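Local coordinates for uncharacterized protein MJ0690 (PDB 3K32) that is of unknown function but may be a subunit of a tRNA methyltransferase and may bind a nucleotide in a PP-loop-like fold, at residues K61-D66 with D100-L105; E71-M76 with Q88-T93; V94-A99 with Q124-R129; D107-R110 with P116-S119. All coordinates share one frame; numbering follows the deposited sequence.

Interaction 1. Residues K61-D66 with D100-L105; sequences KVITLD and DEYSIL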
loop_
_atom_site.group_PDB
_atom_site.type_symbol
_atom_site.label_atom_id
_atom_site.label_comp_id
_atom_site.label_asym_id
_atom_site.label_seq_id
_atom_site.Cartn_x
_atom_site.Cartn_y
_atom_site.Cartn_z
ATOM N N LYS B 61 13.390 -19.062 -4.439
ATOM C CA LYS B 61 12.900 -20.394 -4.738
ATOM C C LYS B 61 11.983 -20.311 -5.951
ATOM O O LYS B 61 11.240 -19.342 -6.107
ATOM C CB LYS B 61 12.129 -20.923 -3.526
ATOM C CG LYS B 61 11.595 -22.337 -3.658
ATOM C CD LYS B 61 11.716 -23.064 -2.323
ATOM C CE LYS B 61 10.389 -23.595 -1.827
ATOM N NZ LYS B 61 9.468 -22.491 -1.450
ATOM N N VAL B 62 12.038 -21.305 -6.827
ATOM C CA VAL B 62 11.020 -21.386 -7.863
ATOM C C VAL B 62 10.042 -22.513 -7.585
ATOM O O VAL B 62 10.424 -23.621 -7.264
ATOM C CB VAL B 62 11.572 -21.457 -9.321
ATOM C CG1 VAL B 62 13.049 -21.047 -9.398
ATOM C CG2 VAL B 62 11.306 -22.807 -9.943
ATOM N N ILE B 63 8.765 -22.189 -7.696
ATOM C CA ILE B 63 7.688 -23.117 -7.464
ATOM C C ILE B 63 7.045 -23.510 -8.793
ATOM O O ILE B 63 6.574 -22.654 -9.559
ATOM C CB ILE B 63 6.651 -22.443 -6.589
ATOM C CG1 ILE B 63 7.283 -22.116 -5.242
ATOM C CG2 ILE B 63 5.405 -23.318 -6.445
ATOM C CD1 ILE B 63 6.314 -21.697 -4.208
ATOM N N THR B 64 7.025 -24.803 -9.072
ATOM C CA THR B 64 6.487 -25.286 -10.332
ATOM C C THR B 64 5.005 -25.645 -10.196
ATOM O O THR B 64 4.624 -26.433 -9.330
ATOM C CB THR B 64 7.300 -26.486 -10.837
ATOM O OG1 THR B 64 8.688 -26.130 -10.848
ATOM C CG2 THR B 64 6.867 -26.885 -12.239
ATOM N N LEU B 65 4.173 -25.048 -11.049
ATOM C CA LEU B 65 2.729 -25.291 -11.024
ATOM C C LEU B 65 2.280 -25.984 -12.305
ATOM O O LEU B 65 3.027 -26.030 -13.282
ATOM C CB LEU B 65 1.970 -23.977 -10.818
ATOM C CG LEU B 65 1.633 -23.664 -9.346
ATOM C CD1 LEU B 65 2.651 -24.228 -8.372
ATOM C CD2 LEU B 65 1.433 -22.184 -9.119
ATOM N N ASP B 66 1.070 -26.528 -12.293
ATOM C CA ASP B 66 0.533 -27.240 -13.452
ATOM C C ASP B 66 0.426 -26.321 -14.684
ATOM O O ASP B 66 -0.103 -25.205 -14.609
ATOM C CB ASP B 66 -0.826 -27.865 -13.112
ATOM C CG ASP B 66 -1.309 -28.854 -14.174
ATOM O OD1 ASP B 66 -1.353 -28.509 -15.386
ATOM O OD2 ASP B 66 -1.667 -29.990 -13.786
ATOM N N ASP B 100 -2.302 -22.401 0.570
ATOM C CA ASP B 100 -2.410 -23.659 1.311
ATOM C C ASP B 100 -1.088 -23.981 1.979
ATOM O O ASP B 100 -1.049 -24.766 2.929
ATOM C CB ASP B 100 -2.838 -24.833 0.400
ATOM C CG ASP B 100 -4.302 -24.735 -0.059
ATOM O OD1 ASP B 100 -5.162 -24.317 0.740
ATOM O OD2 ASP B 100 -4.598 -25.083 -1.222
ATOM N N GLU B 101 -0.008 -23.366 1.494
ATOM C CA GLU B 101 1.339 -23.683 1.971
ATOM C C GLU B 101 1.994 -22.604 2.837
ATOM O O GLU B 101 2.804 -22.924 3.695
ATOM C CB GLU B 101 2.264 -24.027 0.800
ATOM C CG GLU B 101 1.989 -25.380 0.165
ATOM C CD GLU B 101 1.848 -25.299 -1.352
ATOM O OE1 GLU B 101 0.971 -25.997 -1.906
ATOM O OE2 GLU B 101 2.605 -24.531 -1.988
ATOM N N TYR B 102 1.678 -21.335 2.603
ATOM C CA TYR B 102 2.332 -20.265 3.353
ATOM C C TYR B 102 1.289 -19.336 3.942
ATOM O O TYR B 102 0.431 -18.821 3.232
ATOM C CB TYR B 102 3.282 -19.451 2.468
ATOM C CG TYR B 102 4.177 -20.281 1.590
ATOM C CD1 TYR B 102 5.397 -20.749 2.059
ATOM C CD2 TYR B 102 3.807 -20.592 0.286
ATOM C CE1 TYR B 102 6.222 -21.513 1.267
ATOM C CE2 TYR B 102 4.629 -21.354 -0.515
ATOM C CZ TYR B 102 5.834 -21.814 -0.015
ATOM O OH TYR B 102 6.654 -22.576 -0.800
ATOM N N SER B 103 1.370 -19.107 5.239
ATOM C CA SER B 103 0.340 -18.336 5.908
ATOM C C SER B 103 0.548 -16.829 5.778
ATOM O O SER B 103 -0.348 -16.070 6.117
ATOM C CB SER B 103 0.246 -18.740 7.369
ATOM O OG SER B 103 1.509 -18.583 7.987
ATOM N N ILE B 104 1.718 -16.397 5.298
ATOM C CA ILE B 104 1.942 -14.977 5.017
ATOM C C ILE B 104 2.448 -14.718 3.595
ATOM O O ILE B 104 3.621 -14.888 3.297
ATOM C CB ILE B 104 2.873 -14.307 6.027
ATOM C CG1 ILE B 104 2.401 -14.599 7.453
ATOM C CG2 ILE B 104 2.920 -12.809 5.773
ATOM C CD1 ILE B 104 3.072 -13.745 8.503
ATOM N N LEU B 105 1.536 -14.291 2.728
ATOM C CA LEU B 105 1.801 -14.149 1.307
ATOM C C LEU B 105 1.847 -12.697 0.937
ATOM O O LEU B 105 0.973 -11.924 1.330
ATOM C CB LEU B 105 0.696 -14.813 0.494
ATOM C CG LEU B 105 1.025 -16.138 -0.181
ATOM C CD1 LEU B 105 2.177 -16.805 0.540
ATOM C CD2 LEU B 105 -0.201 -17.030 -0.179
#
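K61 and I63 reach Y102 from strand 59-64, the outermost strand at one end of the five-stranded parallel sheet of this Rossmann-like HUP fold. Y102 sits in the turn that runs from helix 84-98 into strand 104-106. Strands 32-39 and 8-12 lie between the two strands, so the backbones stay well apart, with I63 CA 11.4 Å from E101 CA, and side chains from both segments bridge the gap. The polar part is one hydrogen bond, K61 NZ donating to Y102 OH at 2.9 Å. The two side chains extend to meet each other across the gap. K61 starts with CG anti to its own N (chi1 -178°) and then bends at the next three torsions, which brings the ammonium group round to the phenol. The apolar part is I63: its terminal methyl CD1 lies 3.5 Å from Y102 OH and 4.1 Å from Y102 CE2, oblique to the ring, while I63 also packs on L98 of helix 84-98. Replacing the tyrosine with a phenylalanine would probably leave the K61 ammonium without this acceptor and free to swing into solvent. The contact is at the surface, with H10 of strand 8-12 meeting the Y102 ring at about 35° between planes. Over one face of that ring, offset toward its rim, lies E101 CB, 3.7 Å above the plane.

Interaction 2. Residues E71-M76 with Q88-T93; sequences EKAADM and QYVHKT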
loop_
_atom_site.group_PDB
_atom_site.type_symbol
_atom_site.label_atom_id
_atom_site.label_comp_id
_atom_site.label_asym_id
_atom_site.label_seq_id
_atom_site.Cartn_x
_atom_site.Cartn_y
_atom_site.Cartn_z
ATOM N N GLU B 71 -2.101 -22.735 -19.972
ATOM C CA GLU B 71 -2.824 -23.178 -21.162
ATOM C C GLU B 71 -4.144 -22.422 -21.250
ATOM O O GLU B 71 -4.543 -21.948 -22.319
ATOM C CB GLU B 71 -3.050 -24.692 -21.143
ATOM C CG GLU B 71 -1.784 -25.505 -21.379
ATOM C CD GLU B 71 -1.206 -25.316 -22.782
ATOM O OE1 GLU B 71 -1.923 -24.782 -23.660
ATOM O OE2 GLU B 71 -0.040 -25.714 -23.013
ATOM N N LYS B 72 -4.801 -22.278 -20.107
ATOM C CA LYS B 72 -6.077 -21.580 -20.049
ATOM C C LYS B 72 -5.900 -20.058 -20.205
ATOM O O LYS B 72 -6.729 -19.385 -20.837
ATOM C CB LYS B 72 -6.820 -21.926 -18.758
ATOM C CG LYS B 72 -8.073 -21.130 -18.576
ATOM C CD LYS B 72 -8.959 -21.719 -17.510
ATOM C CE LYS B 72 -10.348 -21.092 -17.573
ATOM N NZ LYS B 72 -10.955 -21.184 -18.938
ATOM N N ALA B 73 -4.816 -19.518 -19.646
ATOM C CA ALA B 73 -4.520 -18.101 -19.830
ATOM C C ALA B 73 -4.344 -17.836 -21.306
ATOM O O ALA B 73 -4.746 -16.788 -21.809
ATOM C CB ALA B 73 -3.275 -17.694 -19.072
ATOM N N ALA B 74 -3.722 -18.790 -21.994
ATOM C CA ALA B 74 -3.555 -18.698 -23.438
ATOM C C ALA B 74 -4.932 -18.663 -24.122
ATOM O O ALA B 74 -5.202 -17.788 -24.945
ATOM C CB ALA B 74 -2.716 -19.850 -23.956
ATOM N N ASP B 75 -5.816 -19.582 -23.744
ATOM C CA ASP B 75 -7.152 -19.606 -24.334
ATOM C C ASP B 75 -7.803 -18.253 -24.124
ATOM O O ASP B 75 -8.339 -17.669 -25.056
ATOM C CB ASP B 75 -8.024 -20.723 -23.745
ATOM C CG ASP B 75 -7.404 -22.107 -23.906
ATOM O OD1 ASP B 75 -6.598 -22.309 -24.838
ATOM O OD2 ASP B 75 -7.737 -23.012 -23.108
HETATM N N MSE B 76 -7.726 -17.743 -22.901
HETATM C CA MSE B 76 -8.349 -16.464 -22.564
HETATM C C MSE B 76 -7.772 -15.263 -23.322
HETATM O O MSE B 76 -8.511 -14.368 -23.744
HETATM C CB MSE B 76 -8.261 -16.236 -21.067
HETATM C CG MSE B 76 -8.941 -17.319 -20.271
HETATM SE SE MSE B 76 -8.696 -17.055 -18.347
HETATM C CE MSE B 76 -9.549 -15.330 -18.237
ATOM N N GLN B 88 -5.355 -11.774 -14.439
ATOM C CA GLN B 88 -6.164 -11.926 -13.230
ATOM C C GLN B 88 -6.300 -13.410 -12.891
ATOM O O GLN B 88 -5.947 -13.840 -11.779
ATOM C CB GLN B 88 -7.565 -11.316 -13.401
ATOM C CG GLN B 88 -7.709 -9.905 -12.885
ATOM C CD GLN B 88 -7.288 -9.761 -11.425
ATOM O OE1 GLN B 88 -6.168 -9.355 -11.138
ATOM N NE2 GLN B 88 -8.186 -10.099 -10.501
ATOM N N TYR B 89 -6.805 -14.183 -13.858
ATOM C CA TYR B 89 -7.099 -15.583 -13.616
ATOM C C TYR B 89 -5.881 -16.350 -13.095
ATOM O O TYR B 89 -6.004 -17.129 -12.154
ATOM C CB TYR B 89 -7.691 -16.289 -14.857
ATOM C CG TYR B 89 -7.524 -17.782 -14.757
ATOM C CD1 TYR B 89 -8.366 -18.548 -13.952
ATOM C CD2 TYR B 89 -6.480 -18.428 -15.412
ATOM C CE1 TYR B 89 -8.181 -19.925 -13.813
ATOM C CE2 TYR B 89 -6.288 -19.801 -15.283
ATOM C CZ TYR B 89 -7.134 -20.541 -14.489
ATOM O OH TYR B 89 -6.930 -21.899 -14.377
ATOM N N VAL B 90 -4.719 -16.142 -13.713
ATOM C CA VAL B 90 -3.507 -16.855 -13.311
ATOM C C VAL B 90 -3.104 -16.459 -11.887
ATOM O O VAL B 90 -2.941 -17.316 -11.017
ATOM C CB VAL B 90 -2.318 -16.571 -14.258
ATOM C CG1 VAL B 90 -1.052 -17.271 -13.761
ATOM C CG2 VAL B 90 -2.645 -16.977 -15.685
ATOM N N HIS B 91 -2.960 -15.159 -11.651
ATOM C CA HIS B 91 -2.495 -14.663 -10.350
ATOM C C HIS B 91 -3.408 -15.103 -9.189
ATOM O O HIS B 91 -2.932 -15.539 -8.134
ATOM C CB HIS B 91 -2.333 -13.138 -10.384
ATOM C CG HIS B 91 -1.670 -12.579 -9.166
ATOM N ND1 HIS B 91 -0.304 -12.627 -8.973
ATOM C CD2 HIS B 91 -2.179 -11.972 -8.072
ATOM C CE1 HIS B 91 -0.004 -12.063 -7.820
ATOM N NE2 HIS B 91 -1.125 -11.659 -7.247
ATOM N N LYS B 92 -4.718 -14.993 -9.399
ATOM C CA LYS B 92 -5.689 -15.519 -8.453
ATOM C C LYS B 92 -5.484 -17.008 -8.193
ATOM O O LYS B 92 -5.588 -17.478 -7.063
ATOM C CB LYS B 92 -7.103 -15.293 -8.968
ATOM C CG LYS B 92 -7.581 -13.868 -8.839
ATOM C CD LYS B 92 -9.037 -13.769 -9.254
ATOM C CE LYS B 92 -9.564 -12.359 -9.085
ATOM N NZ LYS B 92 -10.835 -12.165 -9.835
ATOM N N THR B 93 -5.190 -17.751 -9.246
ATOM C CA THR B 93 -5.056 -19.180 -9.127
ATOM C C THR B 93 -3.774 -19.491 -8.381
ATOM O O THR B 93 -3.729 -20.360 -7.502
ATOM C CB THR B 93 -5.044 -19.828 -10.516
ATOM O OG1 THR B 93 -6.258 -19.489 -11.200
ATOM C CG2 THR B 93 -4.914 -21.336 -10.408
#
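Y89 lies against K72 and M76 where helices 68-80 and 84-98 pack as an antiparallel helical hairpin; the short axes run at 157° to each other and come within 9.8 Å. The Y89 ring leaves its helix with CG anti to the backbone N (chi1 160°), which carries it to helix 68-80. K72 passes over one face of the ring at about a right angle, its chain extended until a bend at the last torsion. Its methylene CD is 3.7 Å from Y89 CZ, an off-centre CH-pi contact; the ammonium group itself is too far out to add more than a weak cation-pi attraction. M76, a selenomethionine, comes in on the same side: M76 SE lies 4.5 Å from the centroid of the Y89 ring, an oblique Met-aromatic contact, and also packs on Y89 CB. Deeper between the helices, A73 CB touches V90 CG2 at 3.5 Å, and I173 of helix 169-180 adds to this buried packing. On the other face of the Y89 ring T93 OG1 stands 3.3 Å above the plane, toward the rim. That hydroxyl also donates to Y89 O at 2.6 Å, meeting the carbonyl from the opposite face to the T93 N bond.

Interaction 3. Residues V94-A99 with Q124-R129; sequences VLEILA and QSLEMR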
loop_
_atom_site.group_PDB
_atom_site.type_symbol
_atom_site.label_atom_id
_atom_site.label_comp_id
_atom_site.label_asym_id
_atom_site.label_seq_id
_atom_site.Cartn_x
_atom_site.Cartn_y
_atom_site.Cartn_z
ATOM N N VAL B 94 -2.725 -18.761 -8.719
ATOM C CA VAL B 94 -1.500 -18.873 -7.951
ATOM C C VAL B 94 -1.731 -18.585 -6.449
ATOM O O VAL B 94 -1.345 -19.375 -5.589
ATOM C CB VAL B 94 -0.396 -18.002 -8.551
ATOM C CG1 VAL B 94 0.774 -17.883 -7.589
ATOM C CG2 VAL B 94 0.040 -18.584 -9.912
ATOM N N LEU B 95 -2.394 -17.484 -6.122
ATOM C CA LEU B 95 -2.658 -17.193 -4.710
ATOM C C LEU B 95 -3.409 -18.304 -3.936
ATOM O O LEU B 95 -3.007 -18.663 -2.822
ATOM C CB LEU B 95 -3.312 -15.816 -4.543
ATOM C CG LEU B 95 -2.348 -14.637 -4.783
ATOM C CD1 LEU B 95 -3.068 -13.290 -4.828
ATOM C CD2 LEU B 95 -1.271 -14.594 -3.734
ATOM N N GLU B 96 -4.472 -18.858 -4.521
ATOM C CA GLU B 96 -5.227 -19.948 -3.874
ATOM C C GLU B 96 -4.337 -21.132 -3.549
ATOM O O GLU B 96 -4.413 -21.697 -2.456
ATOM C CB GLU B 96 -6.365 -20.473 -4.754
ATOM C CG GLU B 96 -7.476 -19.509 -5.011
ATOM C CD GLU B 96 -8.307 -19.221 -3.785
ATOM O OE1 GLU B 96 -8.661 -20.169 -3.057
ATOM O OE2 GLU B 96 -8.616 -18.034 -3.558
ATOM N N ILE B 97 -3.518 -21.523 -4.521
ATOM C CA ILE B 97 -2.604 -22.645 -4.354
ATOM C C ILE B 97 -1.553 -22.347 -3.292
ATOM O O ILE B 97 -1.324 -23.146 -2.395
ATOM C CB ILE B 97 -1.901 -23.003 -5.682
ATOM C CG1 ILE B 97 -2.926 -23.459 -6.733
ATOM C CG2 ILE B 97 -0.852 -24.079 -5.454
ATOM C CD1 ILE B 97 -2.316 -23.768 -8.095
ATOM N N LEU B 98 -0.914 -21.193 -3.403
ATOM C CA LEU B 98 0.150 -20.834 -2.478
ATOM C C LEU B 98 -0.378 -20.614 -1.068
ATOM O O LEU B 98 0.323 -20.853 -0.092
ATOM C CB LEU B 98 0.906 -19.603 -2.983
ATOM C CG LEU B 98 1.966 -19.887 -4.058
ATOM C CD1 LEU B 98 2.970 -20.861 -3.532
ATOM C CD2 LEU B 98 1.340 -20.479 -5.302
ATOM N N ALA B 99 -1.630 -20.189 -0.964
ATOM C CA ALA B 99 -2.249 -19.962 0.344
ATOM C C ALA B 99 -2.471 -21.230 1.176
ATOM O O ALA B 99 -2.824 -21.149 2.340
ATOM C CB ALA B 99 -3.553 -19.188 0.192
ATOM N N GLN B 124 -10.719 -10.432 1.485
ATOM C CA GLN B 124 -11.237 -10.844 2.780
ATOM C C GLN B 124 -11.561 -12.314 2.745
ATOM O O GLN B 124 -11.321 -13.028 3.712
ATOM C CB GLN B 124 -12.455 -10.020 3.198
ATOM C CG GLN B 124 -12.110 -8.603 3.632
ATOM C CD GLN B 124 -11.110 -8.552 4.795
ATOM O OE1 GLN B 124 -10.593 -7.484 5.136
ATOM N NE2 GLN B 124 -10.844 -9.707 5.410
ATOM N N SER B 125 -12.080 -12.754 1.601
ATOM C CA SER B 125 -12.437 -14.147 1.381
ATOM C C SER B 125 -11.197 -15.027 1.456
ATOM O O SER B 125 -11.173 -16.021 2.183
ATOM C CB SER B 125 -13.114 -14.320 0.017
ATOM O OG SER B 125 -13.462 -15.674 -0.226
ATOM N N LEU B 126 -10.173 -14.646 0.697
ATOM C CA LEU B 126 -8.905 -15.361 0.659
ATOM C C LEU B 126 -8.294 -15.520 2.054
ATOM O O LEU B 126 -7.845 -16.602 2.427
ATOM C CB LEU B 126 -7.932 -14.630 -0.275
ATOM C CG LEU B 126 -6.676 -15.345 -0.774
ATOM C CD1 LEU B 126 -5.581 -15.275 0.258
ATOM C CD2 LEU B 126 -6.981 -16.794 -1.141
ATOM N N GLU B 127 -8.292 -14.449 2.831
ATOM C CA GLU B 127 -7.704 -14.505 4.163
ATOM C C GLU B 127 -8.513 -15.350 5.150
ATOM O O GLU B 127 -7.956 -16.031 6.009
ATOM C CB GLU B 127 -7.527 -13.105 4.728
ATOM C CG GLU B 127 -6.591 -12.241 3.949
ATOM C CD GLU B 127 -6.084 -11.110 4.806
ATOM O OE1 GLU B 127 -6.725 -10.858 5.841
ATOM O OE2 GLU B 127 -5.052 -10.488 4.474
HETATM N N MSE B 128 -9.830 -15.298 5.036
HETATM C CA MSE B 128 -10.667 -16.028 5.968
HETATM C C MSE B 128 -10.756 -17.514 5.634
HETATM O O MSE B 128 -10.818 -18.352 6.532
HETATM C CB MSE B 128 -12.063 -15.414 6.046
HETATM C CG MSE B 128 -13.032 -16.268 6.857
HETATM SE SE MSE B 128 -14.820 -15.530 6.908
HETATM C CE MSE B 128 -14.369 -13.761 7.621
ATOM N N ARG B 129 -10.762 -17.835 4.343
ATOM C CA ARG B 129 -10.898 -19.214 3.903
ATOM C C ARG B 129 -9.610 -19.980 4.129
ATOM O O ARG B 129 -9.623 -21.178 4.414
ATOM C CB ARG B 129 -11.274 -19.278 2.424
ATOM C CG ARG B 129 -12.736 -18.938 2.126
ATOM C CD ARG B 129 -13.068 -19.127 0.642
ATOM N NE ARG B 129 -12.276 -18.247 -0.213
ATOM C CZ ARG B 129 -11.277 -18.656 -0.991
ATOM N NH1 ARG B 129 -10.947 -19.937 -1.040
ATOM N NH2 ARG B 129 -10.604 -17.785 -1.723
#
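R129 grips the carboxylate of E96 end-on, one terminal nitrogen to each oxygen. R129 NH2 donates to E96 OE2 at 2.7 Å and R129 NH1 to E96 OE1 at 3.1 Å, both through the syn lone pairs and almost exactly in the guanidinium plane. The two flat groups are nearly coplanar, 16° apart, which gives a bidentate salt bridge; a longer NH2 bond to OE1 is weak. Beneath the pair, L126 CD2 comes up against E96 OE2 at 3.2 Å, while the same methyl lies 4.4 Å from A99 CB on the inner side of the contact. The bridge links helix 84-98 to helix 120-130, which follow one another around strand 104-106 and pack on the same face of the parallel sheet of the Rossmann-like domain. A second shell sets the arginine: S125, one turn earlier in the same helix, accepts through OG from R129 NE at 2.8 Å, N-H...O 162°, also near the guanidinium plane, so bonds at both ends of the group fix its rotation. A bend at chi3 (-62°) carries the guanidinium back to S125. Further out, I132 packs on both A99 and L126, and L105 of strand 104-106 touches A99. On the side of helix 120-130 turned from this contact, E127 accepts from Y134 N and pairs with R111 of the second subunit.

Interaction 4. Residues D107-R110 with P116-S119; sequences DGTR and PKLS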
loop_
_atom_site.group_PDB
_atom_site.type_symbol
_atom_site.label_atom_id
_atom_site.label_comp_id
_atom_site.label_asym_id
_atom_site.label_seq_id
_atom_site.Cartn_x
_atom_site.Cartn_y
_atom_site.Cartn_z
ATOM N N ASP B 107 2.843 -9.908 -2.520
ATOM C CA ASP B 107 3.182 -9.758 -3.930
ATOM C C ASP B 107 3.451 -8.299 -4.264
ATOM O O ASP B 107 3.541 -7.468 -3.368
ATOM C CB ASP B 107 2.085 -10.333 -4.820
ATOM C CG ASP B 107 0.808 -9.504 -4.783
ATOM O OD1 ASP B 107 0.883 -8.301 -4.449
ATOM O OD2 ASP B 107 -0.272 -10.060 -5.091
ATOM N N GLY B 108 3.556 -7.993 -5.558
ATOM C CA GLY B 108 4.016 -6.691 -6.024
ATOM C C GLY B 108 2.949 -5.850 -6.691
ATOM O O GLY B 108 3.250 -4.919 -7.453
ATOM N N THR B 109 1.696 -6.183 -6.402
ATOM C CA THR B 109 0.547 -5.404 -6.847
ATOM C C THR B 109 0.584 -3.962 -6.336
ATOM O O THR B 109 0.997 -3.690 -5.206
ATOM C CB THR B 109 -0.748 -6.064 -6.398
ATOM O OG1 THR B 109 -0.810 -7.374 -6.967
ATOM C CG2 THR B 109 -1.934 -5.251 -6.913
ATOM N N ARG B 110 0.151 -3.032 -7.169
ATOM C CA ARG B 110 0.355 -1.633 -6.849
ATOM C C ARG B 110 -0.857 -0.788 -7.234
ATOM O O ARG B 110 -1.683 -1.209 -8.036
ATOM C CB ARG B 110 1.624 -1.140 -7.539
ATOM C CG ARG B 110 1.575 -1.291 -9.048
ATOM C CD ARG B 110 2.962 -1.329 -9.693
ATOM N NE ARG B 110 3.517 -2.670 -9.606
ATOM C CZ ARG B 110 3.990 -3.362 -10.635
ATOM N NH1 ARG B 110 4.004 -2.829 -11.841
ATOM N NH2 ARG B 110 4.465 -4.586 -10.442
ATOM N N PRO B 116 -2.411 -7.384 -12.300
ATOM C CA PRO B 116 -3.418 -8.086 -11.503
ATOM C C PRO B 116 -3.661 -7.378 -10.169
ATOM O O PRO B 116 -2.791 -6.662 -9.659
ATOM C CB PRO B 116 -2.768 -9.451 -11.253
ATOM C CG PRO B 116 -1.263 -9.193 -11.350
ATOM C CD PRO B 116 -1.051 -7.791 -11.918
ATOM N N LYS B 117 -4.849 -7.587 -9.616
ATOM C CA LYS B 117 -5.231 -6.972 -8.364
ATOM C C LYS B 117 -6.456 -7.680 -7.812
ATOM O O LYS B 117 -7.438 -7.884 -8.526
ATOM C CB LYS B 117 -5.533 -5.494 -8.585
ATOM C CG LYS B 117 -6.124 -4.751 -7.393
ATOM C CD LYS B 117 -6.165 -3.245 -7.715
ATOM C CE LYS B 117 -4.781 -2.741 -8.125
ATOM N NZ LYS B 117 -4.754 -1.331 -8.586
ATOM N N LEU B 118 -6.374 -8.072 -6.545
ATOM C CA LEU B 118 -7.514 -8.599 -5.826
ATOM C C LEU B 118 -8.382 -7.458 -5.290
ATOM O O LEU B 118 -7.879 -6.461 -4.758
ATOM C CB LEU B 118 -7.052 -9.501 -4.673
ATOM C CG LEU B 118 -6.346 -10.825 -5.007
ATOM C CD1 LEU B 118 -6.250 -11.661 -3.740
ATOM C CD2 LEU B 118 -7.070 -11.616 -6.092
ATOM N N SER B 119 -9.691 -7.604 -5.434
ATOM C CA SER B 119 -10.609 -6.661 -4.815
ATOM C C SER B 119 -10.609 -6.895 -3.304
ATOM O O SER B 119 -10.122 -7.920 -2.822
ATOM C CB SER B 119 -12.015 -6.851 -5.369
ATOM O OG SER B 119 -12.487 -8.157 -5.086
#
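P116, entered through a cis peptide bond, turns its carbonyl oxygen onto the side chain of T109, and the methyl T109 CG2 comes within 3.2 Å of P116 O. The methyl stands anti to the backbone N of T109 (chi1 of the hydroxyl -60°), which also sets it 4.0 Å from K117 CB; the two side chains cross obliquely. T109 is itself held by an Asx turn: its backbone N donates to D107 OD1 at 3.0 Å, reaching the oxygen from above the carboxylate plane. D107 OD2 in turn accepts from H91 NE2 and Y134 OH, so this buried carboxylate has several partners. K117 reaches across to the other segment, extended until a bend at chi3, and donates through NZ to R110 O at 3.1 Å and to the carbonyl oxygen of D113. A methionine in its place would probably leave these two backbone oxygens without their shared donor and let the stretch between the segments move more freely. R110 folds back on its own loop, with NE and NH2 both bonded side-on to G108 O, NE at 3.1 Å and nearly on the line of the carbonyl bond, while NH1 makes a salt bridge with D113. A long, weak ion pair links R110 to D18, and a bound glycerol, probably from the crystallisation liquor, lies about 3 Å from the arginine side chain. D18 belongs to an SGGKDS sequence, so this loop after the fourth strand in chain order probably borders the nucleotide pocket characteristic of PP-loop ATP pyrophosphatases.

How the interactions relate
All four contacts belong to one Rossmann-like domain, and helix 84-98 links the first three: it supplies one side of interactions 2 and 3 and leads into 100-105 of interaction 1. Interaction 2 falls within the chain span between the segments of interaction 1, and interaction 4 within that of interaction 3, while the segments of 1 and 3 alternate. Centres of 1 and 3 are about 11 Å apart, and L65 packs on V94 between them. Interactions 2 and 4, centres about 15 Å apart, meet through Q88 with K117 and H91 with D107. The helix thus ties the surface at the sheet edge to the loop beside the probable nucleotide pocket.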